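Long-range contacts in fatty acid-binding protein homolog 8 (PDB 6C1Z), which chaperones unsaturated fatty acids, including oleic acid and oleoylethanolamide, from the lysosome into the nucleus, where it activates transcription of genes promoting longevity: residues S38-T43 against Y58-N63; K69-F74 against L87-N92. One frame throughout, in Å; residues are numbered along the deposited sequence.

Contact 1 (S38-T43 against Y58-N63); sequences SLTSPT and YSTFKN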
ATOM      1  N   SER A  38      -6.062 -12.050   1.936  1.00 29.63           N
ATOM      2  CA  SER A  38      -7.235 -11.256   2.276  1.00 30.20           C
ATOM      3  C   SER A  38      -7.835 -11.643   3.621  1.00 29.57           C
ATOM      4  O   SER A  38      -8.608 -10.865   4.190  1.00 37.62           O
ATOM      5  CB  SER A  38      -8.293 -11.366   1.168  1.00 36.65           C
ATOM      6  OG  SER A  38      -8.836 -12.667   1.090  1.00 48.56           O
ATOM      7  N   LEU A  39      -7.488 -12.814   4.159  1.00 31.42           N
ATOM      8  CA  LEU A  39      -8.003 -13.201   5.463  1.00 35.25           C
ATOM      9  C   LEU A  39      -7.295 -12.504   6.615  1.00 32.43           C
ATOM     10  O   LEU A  39      -7.866 -12.423   7.710  1.00 42.24           O
ATOM     11  CB  LEU A  39      -7.917 -14.717   5.643  1.00 38.91           C
ATOM     12  CG  LEU A  39      -9.030 -15.512   4.970  1.00 50.29           C
ATOM     13  CD1 LEU A  39      -8.693 -16.983   5.018  1.00 52.01           C
ATOM     14  CD2 LEU A  39     -10.365 -15.247   5.653  1.00 55.03           C
ATOM     15  N   THR A  40      -6.081 -12.002   6.416  1.00 42.75           N
ATOM     16  CA  THR A  40      -5.349 -11.402   7.519  1.00 40.08           C
ATOM     17  C   THR A  40      -5.850  -9.989   7.805  1.00 35.70           C
ATOM     18  O   THR A  40      -6.507  -9.350   6.979  1.00 40.03           O
ATOM     19  CB  THR A  40      -3.864 -11.297   7.194  1.00 39.18           C
ATOM     20  OG1 THR A  40      -3.685 -10.386   6.103  1.00 38.60           O
ATOM     21  CG2 THR A  40      -3.280 -12.658   6.849  1.00 44.10           C
ATOM     22  N   SER A  41      -5.516  -9.502   9.004  1.00 36.13           N
ATOM     23  CA  SER A  41      -5.747  -8.114   9.403  1.00 35.34           C
ATOM     24  C   SER A  41      -4.379  -7.539   9.751  1.00 33.43           C
ATOM     25  O   SER A  41      -3.962  -7.576  10.921  1.00 32.85           O
ATOM     26  CB  SER A  41      -6.711  -8.024  10.585  1.00 37.55           C
ATOM     27  OG  SER A  41      -8.010  -8.441  10.195  1.00 44.01           O
ATOM     28  N   PRO A  42      -3.653  -7.007   8.770  1.00 28.03           N
ATOM     29  CA  PRO A  42      -2.251  -6.639   8.987  1.00 25.80           C
ATOM     30  C   PRO A  42      -2.117  -5.413   9.868  1.00 26.07           C
ATOM     31  O   PRO A  42      -3.069  -4.664  10.105  1.00 29.54           O
ATOM     32  CB  PRO A  42      -1.731  -6.353   7.576  1.00 28.14           C
ATOM     33  CG  PRO A  42      -2.921  -6.077   6.763  1.00 43.02           C
ATOM     34  CD  PRO A  42      -4.052  -6.837   7.360  1.00 30.67           C
ATOM     35  N   THR A  43      -0.893  -5.225  10.358  1.00 23.90           N
ATOM     36  CA  THR A  43      -0.479  -4.008  11.032  1.00 25.75           C
ATOM     37  C   THR A  43       0.442  -3.246  10.095  1.00 24.38           C
ATOM     38  O   THR A  43       1.410  -3.806   9.570  1.00 23.69           O
ATOM     39  CB  THR A  43       0.259  -4.357  12.319  1.00 28.79           C
ATOM     40  OG1 THR A  43      -0.645  -5.041  13.183  1.00 32.76           O
ATOM     41  CG2 THR A  43       0.764  -3.105  13.011  1.00 31.33           C
ATOM     42  N   TYR A  58       2.821  -5.892   8.439  1.00 22.37           N
ATOM     43  CA  TYR A  58       3.103  -7.154   9.118  1.00 23.45           C
ATOM     44  C   TYR A  58       1.854  -8.012   9.223  1.00 24.19           C
ATOM     45  O   TYR A  58       0.787  -7.525   9.603  1.00 25.39           O
ATOM     46  CB  TYR A  58       3.651  -6.923  10.532  1.00 26.00           C
ATOM     47  CG  TYR A  58       4.981  -6.219  10.536  1.00 23.53           C
ATOM     48  CD1 TYR A  58       6.152  -6.933  10.310  1.00 29.82           C
ATOM     49  CD2 TYR A  58       5.072  -4.867  10.788  1.00 24.30           C
ATOM     50  CE1 TYR A  58       7.386  -6.308  10.317  1.00 36.09           C
ATOM     51  CE2 TYR A  58       6.316  -4.221  10.808  1.00 24.42           C
ATOM     52  CZ  TYR A  58       7.458  -4.954  10.548  1.00 28.06           C
ATOM     53  OH  TYR A  58       8.671  -4.304  10.571  1.00 33.70           O
ATOM     54  N   SER A  59       1.987  -9.303   8.938  1.00 25.51           N
ATOM     55  CA  SER A  59       0.853 -10.203   9.098  1.00 28.13           C
ATOM     56  C   SER A  59       1.354 -11.631   9.225  1.00 32.17           C
ATOM     57  O   SER A  59       2.520 -11.924   8.962  1.00 30.74           O
ATOM     58  CB  SER A  59      -0.113 -10.113   7.916  1.00 30.48           C
ATOM     59  OG  SER A  59       0.375 -10.831   6.786  1.00 30.41           O
ATOM     60  N   THR A  60       0.435 -12.524   9.607  1.00 32.60           N
ATOM     61  CA  THR A  60       0.773 -13.936   9.737  1.00 34.32           C
ATOM     62  C   THR A  60       1.173 -14.542   8.399  1.00 38.88           C
ATOM     63  O   THR A  60       1.956 -15.498   8.360  1.00 41.07           O
ATOM     64  CB  THR A  60      -0.403 -14.717  10.342  1.00 35.29           C
ATOM     65  OG1 THR A  60      -1.612 -14.451   9.616  1.00 43.34           O
ATOM     66  CG2 THR A  60      -0.601 -14.352  11.804  1.00 39.56           C
ATOM     67  N   PHE A  61       0.650 -14.006   7.296  1.00 33.75           N
ATOM     68  CA  PHE A  61       0.903 -14.581   5.981  1.00 32.69           C
ATOM     69  C   PHE A  61       2.186 -14.063   5.336  1.00 32.18           C
ATOM     70  O   PHE A  61       2.900 -14.827   4.677  1.00 34.95           O
ATOM     71  CB  PHE A  61      -0.293 -14.307   5.060  1.00 33.19           C
ATOM     72  CG  PHE A  61      -0.146 -14.891   3.687  1.00 33.84           C
ATOM     73  CD1 PHE A  61      -0.080 -16.254   3.506  1.00 36.27           C
ATOM     74  CD2 PHE A  61      -0.075 -14.070   2.572  1.00 35.76           C
ATOM     75  CE1 PHE A  61       0.050 -16.801   2.234  1.00 40.90           C
ATOM     76  CE2 PHE A  61       0.055 -14.610   1.303  1.00 41.76           C
ATOM     77  CZ  PHE A  61       0.122 -15.971   1.135  1.00 38.69           C
ATOM     78  N   LYS A  62       2.485 -12.779   5.469  1.00 30.22           N
ATOM     79  CA  LYS A  62       3.712 -12.243   4.903  1.00 30.05           C
ATOM     80  C   LYS A  62       3.981 -10.883   5.514  1.00 27.82           C
ATOM     81  O   LYS A  62       3.044 -10.117   5.762  1.00 34.29           O
ATOM     82  CB  LYS A  62       3.614 -12.099   3.379  1.00 34.82           C
ATOM     83  CG  LYS A  62       4.950 -11.753   2.726  1.00 39.57           C
ATOM     84  CD  LYS A  62       4.833 -11.611   1.219  1.00 50.27           C
ATOM     85  CE  LYS A  62       6.183 -11.298   0.582  1.00 50.71           C
ATOM     86  NZ  LYS A  62       6.717  -9.980   1.037  1.00 46.54           N
ATOM     87  N   ASN A  63       5.257 -10.587   5.756  1.00 31.67           N
ATOM     88  CA  ASN A  63       5.691  -9.238   6.095  1.00 31.90           C
ATOM     89  C   ASN A  63       6.185  -8.569   4.823  1.00 34.65           C
ATOM     90  O   ASN A  63       6.921  -9.178   4.039  1.00 37.02           O
ATOM     91  CB  ASN A  63       6.818  -9.252   7.131  1.00 32.63           C
ATOM     92  CG  ASN A  63       6.394  -9.843   8.457  1.00 45.33           C
ATOM     93  OD1 ASN A  63       5.210  -9.934   8.773  1.00 31.07           O
ATOM     94  ND2 ASN A  63       7.374 -10.244   9.253  1.00 52.13           N
TER
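The portal end of the fatty-acid-binding-protein barrel is where this contact lies: the exit from helix 31-39 into strand 43-49 runs against the loop joining strands 52-58 and 64-68. Thr43 and Tyr58 form an antiparallel hydrogen-bonded pair in which Thr43 N donates to Tyr58 O at 2.9 Å and Tyr58 N to Thr43 O at 2.8 Å. Both bonds are nearly straight (164° and 165° at the hydrogens) and lie in the carbonyl planes. One residue earlier, Pro42 sets ring atom CB beside Tyr58 O at 3.4 Å.

Beyond the pair, side-chain packing takes over. Thr40 turns CG2 beside its own backbone N (chi1 65° for OG1), which sends the methyl to Thr60 OG1 at 3.7 Å, the two side chains sliding past each other in opposite directions, and to Phe61 CB at 3.9 Å. Its hydroxyl bonds back to Ala37 O in the helix, which holds chi1 and so keeps the methyl turned to the loop. Thr40 CB also meets Ser59 CB at 4.0 Å. The loop also ties itself together: Ser59 OG donates to Lys62 O at 2.9 Å from above the carbonyl plane, and Ser59 N reaches Asn63 OD1 at 3.3 Å, nearly along the C=O axis. The Phe61 ring leads away to Ile33, Ala36 and Ala37 of helix 31-39.

Two firm backbone bonds thus fix the register of the strand ends, whereas the loop, held by its own Ser59 and Asn63 bonds, meets Thr40 through van der Waals touches.

Contact 2 (K69-F74 against L87-N92); sequences KIREKF and LVTFEN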
ATOM      1  N   LYS A  69      12.172   7.100  -0.960  1.00 25.71           N
ATOM      2  CA  LYS A  69      12.188   8.551  -0.837  1.00 23.79           C
ATOM      3  C   LYS A  69      11.138   9.154  -1.747  1.00 21.87           C
ATOM      4  O   LYS A  69      10.905   8.685  -2.866  1.00 22.66           O
ATOM      5  CB  LYS A  69      13.561   9.122  -1.152  1.00 25.64           C
ATOM      6  CG  LYS A  69      14.629   8.549  -0.246  1.00 27.32           C
ATOM      7  CD  LYS A  69      15.985   9.126  -0.550  1.00 30.13           C
ATOM      8  CE  LYS A  69      17.086   8.383   0.182  1.00 33.69           C
ATOM      9  NZ  LYS A  69      17.040   8.592   1.649  1.00 71.69           N
ATOM     10  N   ILE A  70      10.420  10.145  -1.205  1.00 23.48           N
ATOM     11  CA  ILE A  70       9.411  10.865  -1.956  1.00 22.89           C
ATOM     12  C   ILE A  70      10.023  11.422  -3.235  1.00 21.47           C
ATOM     13  O   ILE A  70      11.119  11.992  -3.210  1.00 23.27           O
ATOM     14  CB  ILE A  70       8.822  11.978  -1.055  1.00 24.71           C
ATOM     15  CG1 ILE A  70       8.033  11.376   0.102  1.00 31.07           C
ATOM     16  CG2 ILE A  70       7.963  12.934  -1.827  1.00 35.67           C
ATOM     17  CD1 ILE A  70       6.854  10.622  -0.351  1.00 28.71           C
ATOM     18  N   ARG A  71       9.325  11.233  -4.364  1.00 21.53           N
ATOM     19  CA  ARG A  71       9.678  11.785  -5.672  1.00 25.35           C
ATOM     20  C   ARG A  71      10.825  11.064  -6.370  1.00 26.99           C
ATOM     21  O   ARG A  71      11.267  11.509  -7.427  1.00 28.35           O
ATOM     22  CB  ARG A  71       9.983  13.288  -5.628  1.00 25.05           C
ATOM     23  CG  ARG A  71       8.819  14.137  -5.121  1.00 29.49           C
ATOM     24  CD  ARG A  71       9.236  15.601  -4.889  1.00 31.79           C
ATOM     25  NE  ARG A  71      10.535  15.665  -4.222  1.00 36.47           N
ATOM     26  CZ  ARG A  71      10.704  15.706  -2.901  1.00 29.62           C
ATOM     27  NH1 ARG A  71       9.661  15.730  -2.085  1.00 34.07           N
ATOM     28  NH2 ARG A  71      11.929  15.730  -2.386  1.00 29.09           N
ATOM     29  N   GLU A  72      11.288   9.944  -5.836  1.00 25.68           N
ATOM     30  CA  GLU A  72      12.442   9.237  -6.373  1.00 27.54           C
ATOM     31  C   GLU A  72      11.981   7.874  -6.861  1.00 27.01           C
ATOM     32  O   GLU A  72      11.605   7.019  -6.055  1.00 25.66           O
ATOM     33  CB  GLU A  72      13.520   9.095  -5.299  1.00 28.48           C
ATOM     34  CG  GLU A  72      14.176  10.410  -4.906  1.00 43.42           C
ATOM     35  CD  GLU A  72      15.693  10.315  -4.801  1.00 55.56           C
ATOM     36  OE1 GLU A  72      16.243   9.199  -4.929  1.00 75.67           O
ATOM     37  OE2 GLU A  72      16.337  11.365  -4.592  1.00 74.16           O
ATOM     38  N   LYS A  73      12.068   7.643  -8.171  1.00 30.16           N
ATOM     39  CA  LYS A  73      11.655   6.361  -8.714  1.00 31.10           C
ATOM     40  C   LYS A  73      12.589   5.279  -8.185  1.00 29.46           C
ATOM     41  O   LYS A  73      13.781   5.517  -7.976  1.00 34.40           O
ATOM     42  CB  LYS A  73      11.710   6.416 -10.243  1.00 40.31           C
ATOM     43  CG  LYS A  73      11.285   5.137 -10.952  1.00 63.86           C
ATOM     44  CD  LYS A  73       9.785   4.909 -10.937  1.00 54.11           C
ATOM     45  CE  LYS A  73       9.001   5.934 -11.748  1.00 59.79           C
ATOM     46  NZ  LYS A  73       9.464   6.091 -13.144  1.00 67.92           N
ATOM     47  N   PHE A  74      12.037   4.096  -7.930  1.00 29.27           N
ATOM     48  CA  PHE A  74      12.838   2.975  -7.464  1.00 30.31           C
ATOM     49  C   PHE A  74      12.223   1.697  -8.000  1.00 30.02           C
ATOM     50  O   PHE A  74      11.052   1.672  -8.394  1.00 29.82           O
ATOM     51  CB  PHE A  74      12.937   2.966  -5.930  1.00 30.88           C
ATOM     52  CG  PHE A  74      11.625   2.751  -5.215  1.00 28.35           C
ATOM     53  CD1 PHE A  74      10.727   3.795  -5.045  1.00 27.68           C
ATOM     54  CD2 PHE A  74      11.302   1.518  -4.680  1.00 27.89           C
ATOM     55  CE1 PHE A  74       9.534   3.600  -4.371  1.00 25.98           C
ATOM     56  CE2 PHE A  74      10.105   1.321  -4.020  1.00 32.21           C
ATOM     57  CZ  PHE A  74       9.227   2.365  -3.854  1.00 26.21           C
ATOM     58  N   LEU A  87       6.901   4.998  -7.918  1.00 21.48           N
ATOM     59  CA  LEU A  87       7.178   6.396  -7.592  1.00 21.67           C
ATOM     60  C   LEU A  87       6.136   6.842  -6.583  1.00 21.30           C
ATOM     61  O   LEU A  87       4.933   6.763  -6.868  1.00 20.25           O
ATOM     62  CB  LEU A  87       7.077   7.260  -8.857  1.00 26.57           C
ATOM     63  CG  LEU A  87       7.188   8.770  -8.683  1.00 26.16           C
ATOM     64  CD1 LEU A  87       8.496   9.176  -8.062  1.00 28.00           C
ATOM     65  CD2 LEU A  87       7.032   9.440 -10.034  1.00 29.22           C
ATOM     66  N   VAL A  88       6.577   7.324  -5.415  1.00 19.84           N
ATOM     67  CA  VAL A  88       5.678   7.798  -4.357  1.00 18.87           C
ATOM     68  C   VAL A  88       5.821   9.303  -4.245  1.00 18.98           C
ATOM     69  O   VAL A  88       6.938   9.819  -4.178  1.00 20.88           O
ATOM     70  CB  VAL A  88       5.975   7.135  -3.002  1.00 18.34           C
ATOM     71  CG1 VAL A  88       4.854   7.474  -1.997  1.00 18.62           C
ATOM     72  CG2 VAL A  88       6.132   5.608  -3.145  1.00 19.68           C
ATOM     73  N   THR A  89       4.693  10.007  -4.253  1.00 20.30           N
ATOM     74  CA  THR A  89       4.654  11.441  -4.035  1.00 20.00           C
ATOM     75  C   THR A  89       3.740  11.741  -2.848  1.00 19.92           C
ATOM     76  O   THR A  89       3.022  10.877  -2.350  1.00 19.91           O
ATOM     77  CB  THR A  89       4.157  12.139  -5.295  1.00 22.03           C
ATOM     78  OG1 THR A  89       2.921  11.524  -5.670  1.00 24.87           O
ATOM     79  CG2 THR A  89       5.180  12.022  -6.437  1.00 24.29           C
ATOM     80  N   PHE A  90       3.862  12.960  -2.347  1.00 18.80           N
ATOM     81  CA  PHE A  90       2.994  13.452  -1.283  1.00 18.99           C
ATOM     82  C   PHE A  90       2.305  14.687  -1.830  1.00 21.15           C
ATOM     83  O   PHE A  90       2.954  15.709  -2.081  1.00 23.40           O
ATOM     84  CB  PHE A  90       3.749  13.753   0.007  1.00 20.46           C
ATOM     85  CG  PHE A  90       2.836  14.012   1.180  1.00 18.65           C
ATOM     86  CD1 PHE A  90       2.237  12.958   1.818  1.00 19.64           C
ATOM     87  CD2 PHE A  90       2.549  15.300   1.609  1.00 19.54           C
ATOM     88  CE1 PHE A  90       1.374  13.193   2.869  1.00 19.13           C
ATOM     89  CE2 PHE A  90       1.704  15.511   2.677  1.00 20.69           C
ATOM     90  CZ  PHE A  90       1.127  14.482   3.293  1.00 19.59           C
ATOM     91  N   GLU A  91       0.994  14.571  -2.055  1.00 21.36           N
ATOM     92  CA  GLU A  91       0.213  15.546  -2.799  1.00 25.22           C
ATOM     93  C   GLU A  91      -1.070  15.807  -2.033  1.00 25.22           C
ATOM     94  O   GLU A  91      -1.826  14.869  -1.764  1.00 24.47           O
ATOM     95  CB  GLU A  91      -0.167  14.969  -4.171  1.00 26.55           C
ATOM     96  CG  GLU A  91       1.002  14.592  -5.078  1.00 28.77           C
ATOM     97  CD  GLU A  91       0.556  14.066  -6.441  1.00 47.12           C
ATOM     98  OE1 GLU A  91      -0.517  14.491  -6.931  1.00 44.25           O
ATOM     99  OE2 GLU A  91       1.283  13.224  -7.023  1.00 30.79           O
ATOM    100  N   ASN A  92      -1.344  17.075  -1.722  1.00 26.39           N
ATOM    101  CA  ASN A  92      -2.605  17.427  -1.095  1.00 27.12           C
ATOM    102  C   ASN A  92      -2.898  16.551   0.123  1.00 24.30           C
ATOM    103  O   ASN A  92      -4.024  16.101   0.341  1.00 27.09           O
ATOM    104  CB  ASN A  92      -3.745  17.387  -2.113  1.00 32.89           C
ATOM    105  CG  ASN A  92      -3.536  18.368  -3.243  1.00 64.07           C
ATOM    106  OD1 ASN A  92      -3.263  19.543  -3.003  1.00 55.41           O
ATOM    107  ND2 ASN A  92      -3.636  17.890  -4.485  1.00 55.68           N
TER
HETATM  108  O   HOH W   1       9.319   7.223  -4.571  1.00 22.13           O
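Leu87 opens the share of strand 83-91 in this contact, under the D-E turn that joins the outermost strands, 64-68 and 74-77, beside the gap known from fatty-acid-binding-protein barrels. With CG anti to its backbone N (chi1 174°), it lays CD1 tightly against Arg71 C at 3.4 Å, while its CB meets Lys73 CE at 3.7 Å, the bent lysine chain crossing it at about a right angle. The backbone of Val88 does the polar work, while its side chain packs. Its N donates to a water at 2.9 Å that donates in turn to Lys69 O and Glu72 O, tying both ends of the type II turn to the strand. Its O receives Arg71 N at 2.8 Å, almost straight (174°) and nearly along the C=O axis. Val88 CG1 meets Ile70 CD1 at 4.1 Å, and CG2 approaches the edge of the Phe74 ring at CE1, also at 4.1 Å. Thr89 OG1 donates to Glu91 OE2 at 2.7 Å, on the anti lone pair of OE2. Phe90 offers CB to Ile70 CD1 at 4.4 Å. An alanine at Ile70 would lose CD1 and CG2 and so would probably loosen the turn's apolar hold on Val88 and Phe90. Ile70 also rests on Met5 and Phe95, Phe74 leans on Phe68, and strand 83-91 is backbone-bonded to strand 94-101 (Leu87 with His98, Thr89 with Ile96) and to Phe74 through Thr86.

Overall arrangement
Contacts 1 and 2 follow one another along the chain with strand 64-68 between them: the loop of contact 1 leads into that strand and the turn of contact 2 leads out of it. They share no helix or strand, and their centres lie about 25 Å apart on opposite sides of the chain's centre. Neither lies in the core. Contact 1, partly buried, pairs the ends of two adjacent strands through two direct backbone bonds and packs a helix exit on the loop beyond. Contact 2, at the surface, buries more area, 396 against 252 Å², yet has a single direct bond; a bridging water and the packing of Ile70, Phe74 and Leu87 make up the rest.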